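PDB 6ORH: glycoside hydrolase from Streptococcus pneumoniae serotype 4, which probably hydrolyses alpha-L-fucosidic linkages as a family 29 alpha-L-fucosidase, contributing to the breakdown of host-derived carbohydrate antigens. Local coordinates for residues A24-F29 / P291-I296; F68-L73 / F165-M170; D137-Y142 / K180-F185; L124-A129 / A144-Q149. The protein carries 2 engineered substitutions. One frame throughout, in Å; residues are numbered along the deposited sequence.

Interaction 1: A24-F29 / P291-I296; sequences AAFIHF and PLLLNI. With FUC (alpha-L-fucopyranose), chain C.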
# COMPACT_ATOMS: atom_id res chain seq x y z
N ALA A 24 4.73 -20.69 -5.59
CA ALA A 24 3.93 -21.82 -6.04
C ALA A 24 3.28 -21.43 -7.35
O ALA A 24 3.07 -20.26 -7.63
CB ALA A 24 2.89 -22.19 -5.00
N ALA A 25 3.08 -22.44 -8.20
CA ALA A 25 2.44 -22.19 -9.47
C ALA A 25 1.05 -22.81 -9.47
O ALA A 25 0.86 -23.87 -8.89
CB ALA A 25 3.28 -22.82 -10.58
N PHE A 26 0.10 -22.16 -10.16
CA PHE A 26 -1.25 -22.67 -10.35
C PHE A 26 -1.38 -23.03 -11.83
O PHE A 26 -0.79 -22.34 -12.67
CB PHE A 26 -2.23 -21.53 -10.12
CG PHE A 26 -3.43 -21.75 -9.22
CD1 PHE A 26 -3.96 -23.01 -8.96
CD2 PHE A 26 -4.09 -20.63 -8.71
CE1 PHE A 26 -5.08 -23.15 -8.16
CE2 PHE A 26 -5.21 -20.77 -7.90
CZ PHE A 26 -5.71 -22.03 -7.63
N ILE A 27 -2.11 -24.11 -12.13
CA ILE A 27 -2.40 -24.43 -13.52
C ILE A 27 -3.91 -24.58 -13.68
O ILE A 27 -4.50 -25.52 -13.12
CB ILE A 27 -1.64 -25.70 -13.96
CG1 ILE A 27 -0.12 -25.47 -13.94
CG2 ILE A 27 -2.11 -26.12 -15.35
CD1 ILE A 27 0.75 -26.61 -14.55
N HIS A 28 -4.53 -23.65 -14.44
CA HIS A 28 -5.92 -23.75 -14.86
C HIS A 28 -5.93 -24.17 -16.34
O HIS A 28 -5.45 -23.42 -17.19
CB HIS A 28 -6.69 -22.41 -14.72
CG HIS A 28 -7.11 -22.06 -13.33
ND1 HIS A 28 -6.19 -21.71 -12.34
CD2 HIS A 28 -8.34 -21.95 -12.77
CE1 HIS A 28 -6.87 -21.42 -11.22
NE2 HIS A 28 -8.18 -21.55 -11.46
N PHE A 29 -6.45 -25.37 -16.59
CA PHE A 29 -6.53 -25.91 -17.94
C PHE A 29 -7.73 -26.84 -17.99
O PHE A 29 -8.06 -27.50 -17.00
CB PHE A 29 -5.25 -26.71 -18.22
CG PHE A 29 -5.22 -27.40 -19.56
CD1 PHE A 29 -5.14 -26.65 -20.73
CD2 PHE A 29 -5.29 -28.78 -19.65
CE1 PHE A 29 -5.12 -27.28 -21.97
CE2 PHE A 29 -5.24 -29.41 -20.89
CZ PHE A 29 -5.18 -28.65 -22.05
N PRO A 291 3.21 -16.47 0.64
CA PRO A 291 3.54 -17.03 -0.66
C PRO A 291 2.75 -16.42 -1.81
O PRO A 291 1.60 -16.00 -1.67
CB PRO A 291 3.21 -18.53 -0.53
CG PRO A 291 3.18 -18.78 0.96
CD PRO A 291 2.65 -17.49 1.54
N LEU A 292 3.44 -16.41 -2.97
CA LEU A 292 2.84 -16.03 -4.23
C LEU A 292 2.47 -17.31 -4.97
O LEU A 292 3.36 -18.17 -5.09
CB LEU A 292 3.86 -15.20 -5.02
CG LEU A 292 3.45 -14.90 -6.46
CD1 LEU A 292 2.18 -14.07 -6.47
CD2 LEU A 292 4.58 -14.17 -7.20
N LEU A 293 1.18 -17.43 -5.33
CA LEU A 293 0.68 -18.54 -6.14
C LEU A 293 0.29 -17.98 -7.50
O LEU A 293 -0.76 -17.35 -7.66
CB LEU A 293 -0.50 -19.20 -5.40
CG LEU A 293 -1.28 -20.26 -6.20
CD1 LEU A 293 -0.39 -21.41 -6.64
CD2 LEU A 293 -2.46 -20.77 -5.37
N LEU A 294 1.21 -18.17 -8.47
CA LEU A 294 1.09 -17.53 -9.78
C LEU A 294 0.56 -18.54 -10.78
O LEU A 294 1.14 -19.60 -10.95
CB LEU A 294 2.47 -17.02 -10.22
CG LEU A 294 2.49 -16.29 -11.57
CD1 LEU A 294 1.70 -14.97 -11.51
CD2 LEU A 294 3.94 -16.04 -11.99
N ASN A 295 -0.56 -18.19 -11.42
CA ASN A 295 -1.23 -19.09 -12.37
C ASN A 295 -0.66 -18.92 -13.78
O ASN A 295 -0.57 -17.81 -14.28
CB ASN A 295 -2.73 -18.81 -12.41
CG ASN A 295 -3.43 -19.59 -13.51
OD1 ASN A 295 -3.71 -20.80 -13.38
ND2 ASN A 295 -3.77 -18.90 -14.60
N ILE A 296 -0.30 -20.06 -14.41
CA ILE A 296 0.23 -20.09 -15.77
C ILE A 296 -0.66 -21.06 -16.54
O ILE A 296 -0.64 -22.26 -16.24
CB ILE A 296 1.68 -20.61 -15.84
CG1 ILE A 296 2.59 -20.05 -14.73
CG2 ILE A 296 2.24 -20.38 -17.25
CD1 ILE A 296 2.86 -18.60 -14.91
C1 FUC C . -12.35 -18.12 -8.41
C2 FUC C . -12.79 -19.02 -9.55
C3 FUC C . -11.87 -18.75 -10.73
C4 FUC C . -10.44 -19.18 -10.37
C5 FUC C . -10.01 -18.38 -9.12
C6 FUC C . -8.67 -18.85 -8.57
O2 FUC C . -14.14 -18.65 -9.88
O3 FUC C . -12.34 -19.50 -11.87
O4 FUC C . -10.41 -20.61 -10.16
O5 FUC C . -11.01 -18.47 -8.03
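The Phe26 ring is sandwiched between Leu293 and its near neighbour His28. Leu293 CD2 lies over one face in a CH-pi contact, 3.9 Å from the Phe26 ring centroid and displaced toward the rim; His28 CE1 sits over the centre of the opposite face. At the edge of the His28 ring, near its plane, O4 of the bound fucose comes within 2.7 Å of His28 NE2, a hydrogen bond that either partner could donate. The other imidazole nitrogen, His28 ND1, donates to Asn295 OD1 at 2.8 Å. Ring and amide planes stand 81° apart, and this donor is above the carbonyl plane, not on a lone pair. The same Asn295 OD1 takes a weak second bond from His28 N (3.1 Å). Asn295 CG is anti to the backbone N (chi1 173°), which swings the amide toward the histidine; its ND2 is held by Trp264 O and Ser259 OG.

The backbones of strands 24-27 and 292-295 pair in parallel. Phe26 N donates to Leu294 O and Ile296 N to Phe26 O, both at 2.9 Å, with Ala24 bonded in the same way to Leu292 and Leu294. The pairing joins the first and last parallel strands of the TIM-type barrel. ND1 bound to Asn295 and the imidazole edge against the Phe26 face would restrain the ring's rotation and present NE2 to the sugar, Asn295 acting as a second-shell residue.

Interaction 2: F68-L73 / F165-M170; sequences FKKLIL and FAEVWM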
# COMPACT_ATOMS: atom_id res chain seq x y z
N PHE A 68 9.82 -22.20 -8.93
CA PHE A 68 8.59 -22.60 -8.27
C PHE A 68 8.83 -23.90 -7.51
O PHE A 68 9.54 -24.78 -8.02
CB PHE A 68 7.46 -22.70 -9.30
CG PHE A 68 7.08 -21.35 -9.89
CD1 PHE A 68 6.18 -20.54 -9.22
CD2 PHE A 68 7.71 -20.85 -11.03
CE1 PHE A 68 5.86 -19.27 -9.68
CE2 PHE A 68 7.40 -19.58 -11.51
CZ PHE A 68 6.46 -18.79 -10.83
N LYS A 69 8.24 -24.03 -6.31
CA LYS A 69 8.48 -25.16 -5.41
C LYS A 69 7.24 -26.03 -5.24
O LYS A 69 7.34 -27.15 -4.71
CB LYS A 69 8.99 -24.67 -4.05
CG LYS A 69 10.23 -23.80 -4.14
CD LYS A 69 11.37 -24.57 -4.78
CE LYS A 69 12.63 -23.73 -4.87
NZ LYS A 69 13.62 -24.35 -5.80
N LYS A 70 6.12 -25.59 -5.83
CA LYS A 70 4.87 -26.31 -5.71
C LYS A 70 4.03 -25.98 -6.94
O LYS A 70 4.12 -24.89 -7.48
CB LYS A 70 4.14 -25.90 -4.43
CG LYS A 70 2.77 -26.55 -4.22
CD LYS A 70 2.29 -26.46 -2.76
CE LYS A 70 2.30 -25.05 -2.22
NZ LYS A 70 2.02 -25.09 -0.76
N LEU A 71 3.28 -26.99 -7.42
CA LEU A 71 2.40 -26.86 -8.57
C LEU A 71 1.01 -27.32 -8.14
O LEU A 71 0.85 -28.50 -7.77
CB LEU A 71 2.97 -27.76 -9.69
CG LEU A 71 2.27 -27.75 -11.06
CD1 LEU A 71 3.07 -28.57 -12.06
CD2 LEU A 71 0.82 -28.28 -11.01
N ILE A 72 0.05 -26.37 -8.14
CA ILE A 72 -1.34 -26.68 -7.82
C ILE A 72 -2.14 -26.86 -9.11
O ILE A 72 -2.35 -25.91 -9.86
CB ILE A 72 -1.94 -25.62 -6.88
CG1 ILE A 72 -1.03 -25.40 -5.66
CG2 ILE A 72 -3.35 -26.03 -6.45
CD1 ILE A 72 -1.57 -24.41 -4.64
N LEU A 73 -2.60 -28.10 -9.35
CA LEU A 73 -3.27 -28.44 -10.60
C LEU A 73 -4.78 -28.45 -10.40
O LEU A 73 -5.32 -29.19 -9.56
CB LEU A 73 -2.82 -29.87 -10.99
CG LEU A 73 -3.42 -30.39 -12.30
CD1 LEU A 73 -2.94 -29.52 -13.48
CD2 LEU A 73 -2.95 -31.84 -12.53
N PHE A 165 0.82 -35.19 -1.39
CA PHE A 165 0.29 -33.86 -1.70
C PHE A 165 0.56 -32.87 -0.58
O PHE A 165 0.45 -33.18 0.61
CB PHE A 165 -1.23 -33.94 -1.94
CG PHE A 165 -1.56 -34.44 -3.32
CD1 PHE A 165 -1.68 -33.54 -4.37
CD2 PHE A 165 -1.76 -35.80 -3.56
CE1 PHE A 165 -1.97 -33.99 -5.66
CE2 PHE A 165 -2.02 -36.24 -4.86
CZ PHE A 165 -2.13 -35.35 -5.90
N ALA A 166 0.92 -31.65 -1.00
CA ALA A 166 1.26 -30.55 -0.10
C ALA A 166 0.08 -29.60 0.14
O ALA A 166 0.10 -28.86 1.13
CB ALA A 166 2.46 -29.81 -0.63
N GLU A 167 -0.90 -29.57 -0.78
CA GLU A 167 -1.99 -28.61 -0.62
C GLU A 167 -3.23 -29.11 -1.34
O GLU A 167 -3.11 -29.66 -2.43
CB GLU A 167 -1.56 -27.26 -1.20
CG GLU A 167 -2.55 -26.10 -0.96
CD GLU A 167 -1.93 -24.73 -1.15
OE1 GLU A 167 -0.68 -24.61 -1.08
OE2 GLU A 167 -2.68 -23.74 -1.35
N VAL A 168 -4.40 -28.93 -0.70
CA VAL A 168 -5.68 -29.20 -1.35
C VAL A 168 -6.42 -27.86 -1.45
O VAL A 168 -6.46 -27.15 -0.45
CB VAL A 168 -6.49 -30.23 -0.54
CG1 VAL A 168 -7.91 -30.36 -1.09
CG2 VAL A 168 -5.80 -31.60 -0.54
N TRP A 169 -6.99 -27.55 -2.63
CA TRP A 169 -7.64 -26.26 -2.84
C TRP A 169 -9.15 -26.46 -2.97
O TRP A 169 -9.61 -27.19 -3.88
CB TRP A 169 -7.08 -25.63 -4.14
CG TRP A 169 -6.45 -24.28 -3.93
CD1 TRP A 169 -5.22 -24.02 -3.39
CD2 TRP A 169 -7.00 -23.00 -4.31
NE1 TRP A 169 -4.97 -22.68 -3.38
CE2 TRP A 169 -6.02 -22.03 -3.98
CE3 TRP A 169 -8.21 -22.58 -4.90
CZ2 TRP A 169 -6.21 -20.67 -4.20
CZ3 TRP A 169 -8.36 -21.23 -5.16
CH2 TRP A 169 -7.39 -20.29 -4.78
N MET A 170 -9.90 -25.79 -2.08
CA MET A 170 -11.37 -25.80 -2.11
C MET A 170 -11.87 -24.38 -2.38
O MET A 170 -12.09 -23.58 -1.47
CB MET A 170 -11.89 -26.28 -0.75
CG MET A 170 -11.40 -27.68 -0.45
SD MET A 170 -11.97 -28.18 1.17
CE MET A 170 -11.30 -29.84 1.28
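Lys70 and Glu167 form a salt bridge, Lys70 NZ lying 2.8 Å from Glu167 OE1. The ammonium meets that oxygen nearly end-on, and the two side chains cross at about a right angle. Lys70 leaves the backbone extended and then bends at chi3 (54°), which turns its tip across to the carboxylate; Glu167 stays extended beyond CG. Lys70 also makes a cation-pi contact with Tyr18, while the other carboxylate oxygen, Glu167 OE2, lies close to Glu255 OE2, an approach of like groups that the Lys70 ammonium may offset.

Van der Waals packing continues on the same side of the two strands. Ile72 CD1 packs 3.5 Å from Glu167 CD, a methyl against the carboxylate carbon, and makes an apolar contact of 3.9 Å with Trp169 CD1 at the pyrrole part of the indole. The aliphatic Lys70 CD touches Ala166 CB at 4.0 Å. Trp169 is held by a hydrogen bond from NE1 to Glu255 OE1, by stacking on Phe202 and by an edge-to-face contact with Phe26; it lines the glycan pocket and touches the bound galactose.

No backbone bond joins the segments. The axes of strands 70-73 and 167-169 approach to 8.2 Å with N-to-C directions 30° apart, because strand 119-124 runs between them in the sheet. Alternate residues, Lys70 with Ile72 and Glu167 with Trp169, therefore meet in the interior of a parallel barrel, as in the TIM-barrel fold.

Interaction 3: D137-Y142 / K180-F185; sequences DREADY and KVNYEF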
# COMPACT_ATOMS: atom_id res chain seq x y z
N ASP A 137 -31.38 -30.94 -2.32
CA ASP A 137 -32.12 -32.16 -2.04
C ASP A 137 -31.25 -33.41 -2.13
O ASP A 137 -31.66 -34.50 -1.70
CB ASP A 137 -33.27 -32.37 -3.02
CG ASP A 137 -34.39 -31.37 -2.87
OD1 ASP A 137 -34.39 -30.65 -1.89
OD2 ASP A 137 -35.23 -31.32 -3.75
N ARG A 138 -30.05 -33.26 -2.69
CA ARG A 138 -29.18 -34.41 -2.90
C ARG A 138 -27.79 -34.13 -2.31
O ARG A 138 -26.81 -34.74 -2.76
CB ARG A 138 -28.99 -34.70 -4.39
CG ARG A 138 -30.32 -34.91 -5.12
CD ARG A 138 -30.22 -35.04 -6.62
NE ARG A 138 -31.53 -35.40 -7.16
CZ ARG A 138 -31.83 -35.41 -8.45
NH1 ARG A 138 -30.94 -35.07 -9.37
NH2 ARG A 138 -33.06 -35.75 -8.82
N GLU A 139 -27.73 -33.24 -1.32
CA GLU A 139 -26.40 -32.73 -0.97
C GLU A 139 -25.60 -33.80 -0.22
O GLU A 139 -24.37 -33.82 -0.33
CB GLU A 139 -26.44 -31.40 -0.21
CG GLU A 139 -27.23 -31.48 1.07
CD GLU A 139 -27.35 -30.17 1.84
OE1 GLU A 139 -28.01 -30.20 2.88
OE2 GLU A 139 -26.81 -29.12 1.38
N ALA A 140 -26.27 -34.72 0.48
CA ALA A 140 -25.50 -35.80 1.07
C ALA A 140 -24.80 -36.61 -0.02
O ALA A 140 -23.64 -37.02 0.14
CB ALA A 140 -26.34 -36.64 2.00
N ASP A 141 -25.50 -36.84 -1.14
CA ASP A 141 -24.92 -37.60 -2.24
C ASP A 141 -23.79 -36.80 -2.89
O ASP A 141 -22.77 -37.37 -3.27
CB ASP A 141 -25.96 -38.06 -3.27
CG ASP A 141 -26.75 -39.30 -2.85
OD1 ASP A 141 -26.34 -39.97 -1.91
OD2 ASP A 141 -27.75 -39.61 -3.53
N TYR A 142 -23.97 -35.47 -3.00
CA TYR A 142 -22.92 -34.68 -3.65
C TYR A 142 -21.66 -34.71 -2.77
O TYR A 142 -20.54 -34.88 -3.29
CB TYR A 142 -23.30 -33.21 -3.92
CG TYR A 142 -22.13 -32.48 -4.53
CD1 TYR A 142 -21.72 -32.74 -5.82
CD2 TYR A 142 -21.32 -31.65 -3.75
CE1 TYR A 142 -20.57 -32.17 -6.37
CE2 TYR A 142 -20.18 -31.05 -4.29
CZ TYR A 142 -19.79 -31.33 -5.59
OH TYR A 142 -18.66 -30.75 -6.12
N LYS A 180 -27.77 -24.05 -3.40
CA LYS A 180 -27.06 -23.65 -2.19
C LYS A 180 -26.66 -24.88 -1.36
O LYS A 180 -27.06 -25.05 -0.21
CB LYS A 180 -27.89 -22.63 -1.41
CG LYS A 180 -28.18 -21.37 -2.21
CD LYS A 180 -28.39 -20.10 -1.40
CE LYS A 180 -28.55 -18.87 -2.26
NZ LYS A 180 -27.43 -18.72 -3.22
N VAL A 181 -25.84 -25.73 -1.98
CA VAL A 181 -25.34 -26.94 -1.35
C VAL A 181 -24.44 -26.56 -0.18
O VAL A 181 -23.67 -25.60 -0.29
CB VAL A 181 -24.59 -27.80 -2.39
CG1 VAL A 181 -23.84 -28.95 -1.73
CG2 VAL A 181 -25.53 -28.34 -3.47
N ASN A 182 -24.56 -27.30 0.93
CA ASN A 182 -23.70 -27.14 2.08
C ASN A 182 -22.73 -28.32 2.10
O ASN A 182 -23.11 -29.45 1.78
CB ASN A 182 -24.50 -27.11 3.39
CG ASN A 182 -25.29 -25.83 3.60
OD1 ASN A 182 -24.91 -24.76 3.13
ND2 ASN A 182 -26.35 -25.93 4.37
N TYR A 183 -21.48 -28.05 2.49
CA TYR A 183 -20.41 -29.04 2.37
C TYR A 183 -20.07 -29.64 3.74
O TYR A 183 -20.06 -28.95 4.75
CB TYR A 183 -19.16 -28.38 1.78
CG TYR A 183 -19.40 -27.71 0.45
CD1 TYR A 183 -19.94 -28.44 -0.61
CD2 TYR A 183 -19.14 -26.37 0.26
CE1 TYR A 183 -20.16 -27.84 -1.83
CE2 TYR A 183 -19.35 -25.75 -0.97
CZ TYR A 183 -19.86 -26.50 -2.01
OH TYR A 183 -20.07 -25.93 -3.23
N GLU A 184 -19.74 -30.94 3.73
CA GLU A 184 -19.35 -31.66 4.92
C GLU A 184 -17.85 -31.44 5.16
O GLU A 184 -17.07 -32.38 5.13
CB GLU A 184 -19.70 -33.14 4.79
CG GLU A 184 -21.21 -33.38 4.83
CD GLU A 184 -21.59 -34.83 4.53
OE1 GLU A 184 -20.79 -35.74 4.84
OE2 GLU A 184 -22.69 -35.04 3.97
N PHE A 185 -17.48 -30.19 5.47
CA PHE A 185 -16.07 -29.81 5.53
C PHE A 185 -15.28 -30.68 6.51
O PHE A 185 -14.19 -31.16 6.18
CB PHE A 185 -15.96 -28.33 5.92
CG PHE A 185 -16.26 -27.37 4.81
CD1 PHE A 185 -15.43 -27.30 3.70
CD2 PHE A 185 -17.30 -26.45 4.91
CE1 PHE A 185 -15.66 -26.38 2.68
CE2 PHE A 185 -17.53 -25.52 3.90
CZ PHE A 185 -16.70 -25.47 2.80
O HOH W 1 -27.95 -26.83 2.04
O HOH W 2 -22.43 -37.55 2.66
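Glu139 CG is tucked between its own backbone N and carbonyl carbon (chi1 58°), and the chain then runs extended, delivering OE2 to the backbone of Asn182. Tyr142, with CG anti to the backbone N (chi1 178°), sends its ring toward Val181 and Tyr183 from one turn further along. The contact sets the first turn of helix 139-154, which follows the N-cap position at Arg138, against the loop that leads into helix 185-196; both helices belong to the outer layer of the TIM-type barrel. In that loop Glu184 is at once the centre of an inverse gamma turn and the N-cap residue of the second helix.

Asn182 N donates a nearly straight bond of 2.9 Å to Glu139 OE2 (167°), arriving close to the direction of the oxygen's C-O bond. A water adds to the grip, giving one hydrogen to Glu139 OE2 at 2.6 Å and another to Lys180 O. Behind the carboxylate, Glu139 CB rests on Val181 CG1 at 3.9 Å, and Tyr142 CE2 meets Tyr183 CE1 at 4.0 Å, the two side chains slanting past each other. Outside the segments, Tyr183 OH is hydrogen-bonded to Tyr134 OH, and the Asn143 side chain ties Glu139 O and Asn182 O through its ND2. On the exposed side, at Ala140, a second water donates to both Ala140 O and Glu184 OE2, each 2.8 Å from it.

Interaction 4: L124-A129 / A144-Q149; sequences LSPWDA and AYYLAQ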
# COMPACT_ATOMS: atom_id res chain seq x y z
N LEU A 124 -9.98 -29.09 -6.57
CA LEU A 124 -11.17 -29.84 -6.90
C LEU A 124 -12.37 -28.97 -6.54
O LEU A 124 -12.63 -28.75 -5.36
CB LEU A 124 -11.18 -31.13 -6.07
CG LEU A 124 -12.29 -32.15 -6.35
CD1 LEU A 124 -12.06 -32.86 -7.68
CD2 LEU A 124 -12.29 -33.19 -5.21
N SER A 125 -13.05 -28.42 -7.55
CA SER A 125 -14.05 -27.40 -7.26
C SER A 125 -15.21 -27.90 -6.39
O SER A 125 -15.92 -28.83 -6.79
CB SER A 125 -14.56 -26.78 -8.54
OG SER A 125 -15.59 -25.81 -8.25
N PRO A 126 -15.52 -27.28 -5.22
CA PRO A 126 -16.76 -27.64 -4.50
C PRO A 126 -18.01 -27.36 -5.35
O PRO A 126 -18.86 -28.24 -5.46
CB PRO A 126 -16.67 -26.78 -3.23
CG PRO A 126 -15.17 -26.63 -3.05
CD PRO A 126 -14.69 -26.33 -4.47
N TRP A 127 -18.14 -26.14 -5.90
CA TRP A 127 -19.25 -25.90 -6.83
C TRP A 127 -19.08 -26.78 -8.07
O TRP A 127 -18.02 -26.75 -8.72
CB TRP A 127 -19.31 -24.40 -7.19
CG TRP A 127 -20.35 -24.06 -8.22
CD1 TRP A 127 -21.55 -24.67 -8.43
CD2 TRP A 127 -20.23 -23.03 -9.22
NE1 TRP A 127 -22.19 -24.09 -9.50
CE2 TRP A 127 -21.42 -23.07 -9.99
CE3 TRP A 127 -19.28 -22.05 -9.48
CZ2 TRP A 127 -21.63 -22.17 -11.04
CZ3 TRP A 127 -19.48 -21.16 -10.53
CH2 TRP A 127 -20.65 -21.22 -11.29
N ASP A 128 -20.13 -27.55 -8.41
CA ASP A 128 -20.09 -28.41 -9.58
C ASP A 128 -21.34 -28.15 -10.42
O ASP A 128 -22.45 -28.54 -10.00
CB ASP A 128 -19.99 -29.87 -9.13
CG ASP A 128 -19.66 -30.82 -10.26
OD1 ASP A 128 -20.22 -30.64 -11.37
OD2 ASP A 128 -18.82 -31.71 -10.04
N ALA A 129 -21.15 -27.49 -11.57
CA ALA A 129 -22.24 -27.09 -12.45
C ALA A 129 -22.73 -28.24 -13.34
O ALA A 129 -23.77 -28.09 -13.98
CB ALA A 129 -21.81 -25.91 -13.29
N ALA A 144 -20.75 -37.06 -0.78
CA ALA A 144 -20.10 -38.36 -0.92
C ALA A 144 -19.30 -38.47 -2.22
O ALA A 144 -18.25 -39.11 -2.25
CB ALA A 144 -21.12 -39.48 -0.77
N TYR A 145 -19.79 -37.84 -3.30
CA TYR A 145 -19.10 -37.79 -4.58
C TYR A 145 -17.78 -37.04 -4.40
O TYR A 145 -16.71 -37.54 -4.79
CB TYR A 145 -20.00 -37.09 -5.61
CG TYR A 145 -19.35 -36.72 -6.92
CD1 TYR A 145 -18.87 -37.70 -7.78
CD2 TYR A 145 -19.14 -35.39 -7.30
CE1 TYR A 145 -18.28 -37.37 -8.98
CE2 TYR A 145 -18.56 -35.05 -8.51
CZ TYR A 145 -18.09 -36.05 -9.35
OH TYR A 145 -17.48 -35.78 -10.54
N TYR A 146 -17.87 -35.85 -3.78
CA TYR A 146 -16.68 -35.03 -3.56
C TYR A 146 -15.64 -35.80 -2.74
O TYR A 146 -14.45 -35.84 -3.10
CB TYR A 146 -17.07 -33.68 -2.93
CG TYR A 146 -15.94 -32.67 -2.94
CD1 TYR A 146 -14.99 -32.67 -1.93
CD2 TYR A 146 -15.86 -31.71 -3.93
CE1 TYR A 146 -13.94 -31.76 -1.94
CE2 TYR A 146 -14.82 -30.78 -3.96
CZ TYR A 146 -13.84 -30.84 -2.97
OH TYR A 146 -12.82 -29.92 -2.95
N LEU A 147 -16.09 -36.39 -1.63
CA LEU A 147 -15.23 -37.12 -0.70
C LEU A 147 -14.60 -38.33 -1.40
O LEU A 147 -13.41 -38.61 -1.23
CB LEU A 147 -16.04 -37.54 0.53
CG LEU A 147 -15.24 -38.32 1.58
CD1 LEU A 147 -14.05 -37.51 2.10
CD2 LEU A 147 -16.14 -38.74 2.75
N ALA A 148 -15.40 -39.06 -2.18
CA ALA A 148 -14.85 -40.19 -2.93
C ALA A 148 -13.74 -39.74 -3.88
O ALA A 148 -12.78 -40.48 -4.08
CB ALA A 148 -15.93 -40.93 -3.68
N GLN A 149 -13.87 -38.54 -4.47
CA GLN A 149 -12.81 -38.08 -5.36
C GLN A 149 -11.57 -37.70 -4.55
O GLN A 149 -10.46 -37.98 -4.99
CB GLN A 149 -13.35 -37.01 -6.31
CG GLN A 149 -14.33 -37.64 -7.30
CD GLN A 149 -14.70 -36.67 -8.37
OE1 GLN A 149 -14.83 -35.45 -8.13
NE2 GLN A 149 -14.92 -37.20 -9.56
O HOH W 3 -18.35 -33.62 -11.84
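Asp128 OD2 is held by a water and by Lys76: the water donates to Asp128 OD2 at 2.7 Å and accepts from Tyr145 OH, while Lys76 NZ makes a salt bridge. The same oxygen meets the edge of the Tyr145 ring, 3.7 Å from Tyr145 CE2, with carboxylate and ring planes 58° apart.

A direct bond joins the segments at Tyr146. Tyr146 OH donates to Leu124 O at 2.7 Å, tilted from the carbonyl plane. Leu124 CG, anti to the backbone N (chi1 -175°), brings CD2 over one face of the same ring, 3.8 Å from the Tyr146 ring centroid in a CH-pi contact. The Tyr146 ring also stacks with Trp188, while Leu124 CD1 touches Gln149 OE1, whose amide is secured by Thr86 through NE2.

The contact packs the end of strand 119-124, and the loop after it, on helix 139-154, the helix that follows this strand in the barrel. Ser125 OG donates to Trp127 O at 2.6 Å, so that it would accept from His78 ND1, whose NE2 binds the fucose. The strand end and loop, held by Tyr146 and by the bonds of Asp128, carry Ser125, a second-shell residue behind a sugar-binding histidine.

From the N terminus, interaction 1 closes the widest loop, bringing strand 23-27 to strand 292-295, and the other three contacts fall within it. Interaction 2 joins strand 70-74 to strand 167-169, two places along the sheet, by side chains in the barrel interior and meets interaction 1 directly, since strands 23-27 and 70-74 are sheet neighbours with Ala25 backbone hydrogen-bonded to Lys70 and Ile72. The short loop of interaction 4, between residues 124 and 149, lies inside that of interaction 2; Met170 packs on Tyr146 and Pro126. Interaction 3 starts within both and ends beyond them at residue 185, so it crosses each. Interactions 3 and 4 share helix 139-154 and tie it to two neighbouring loops.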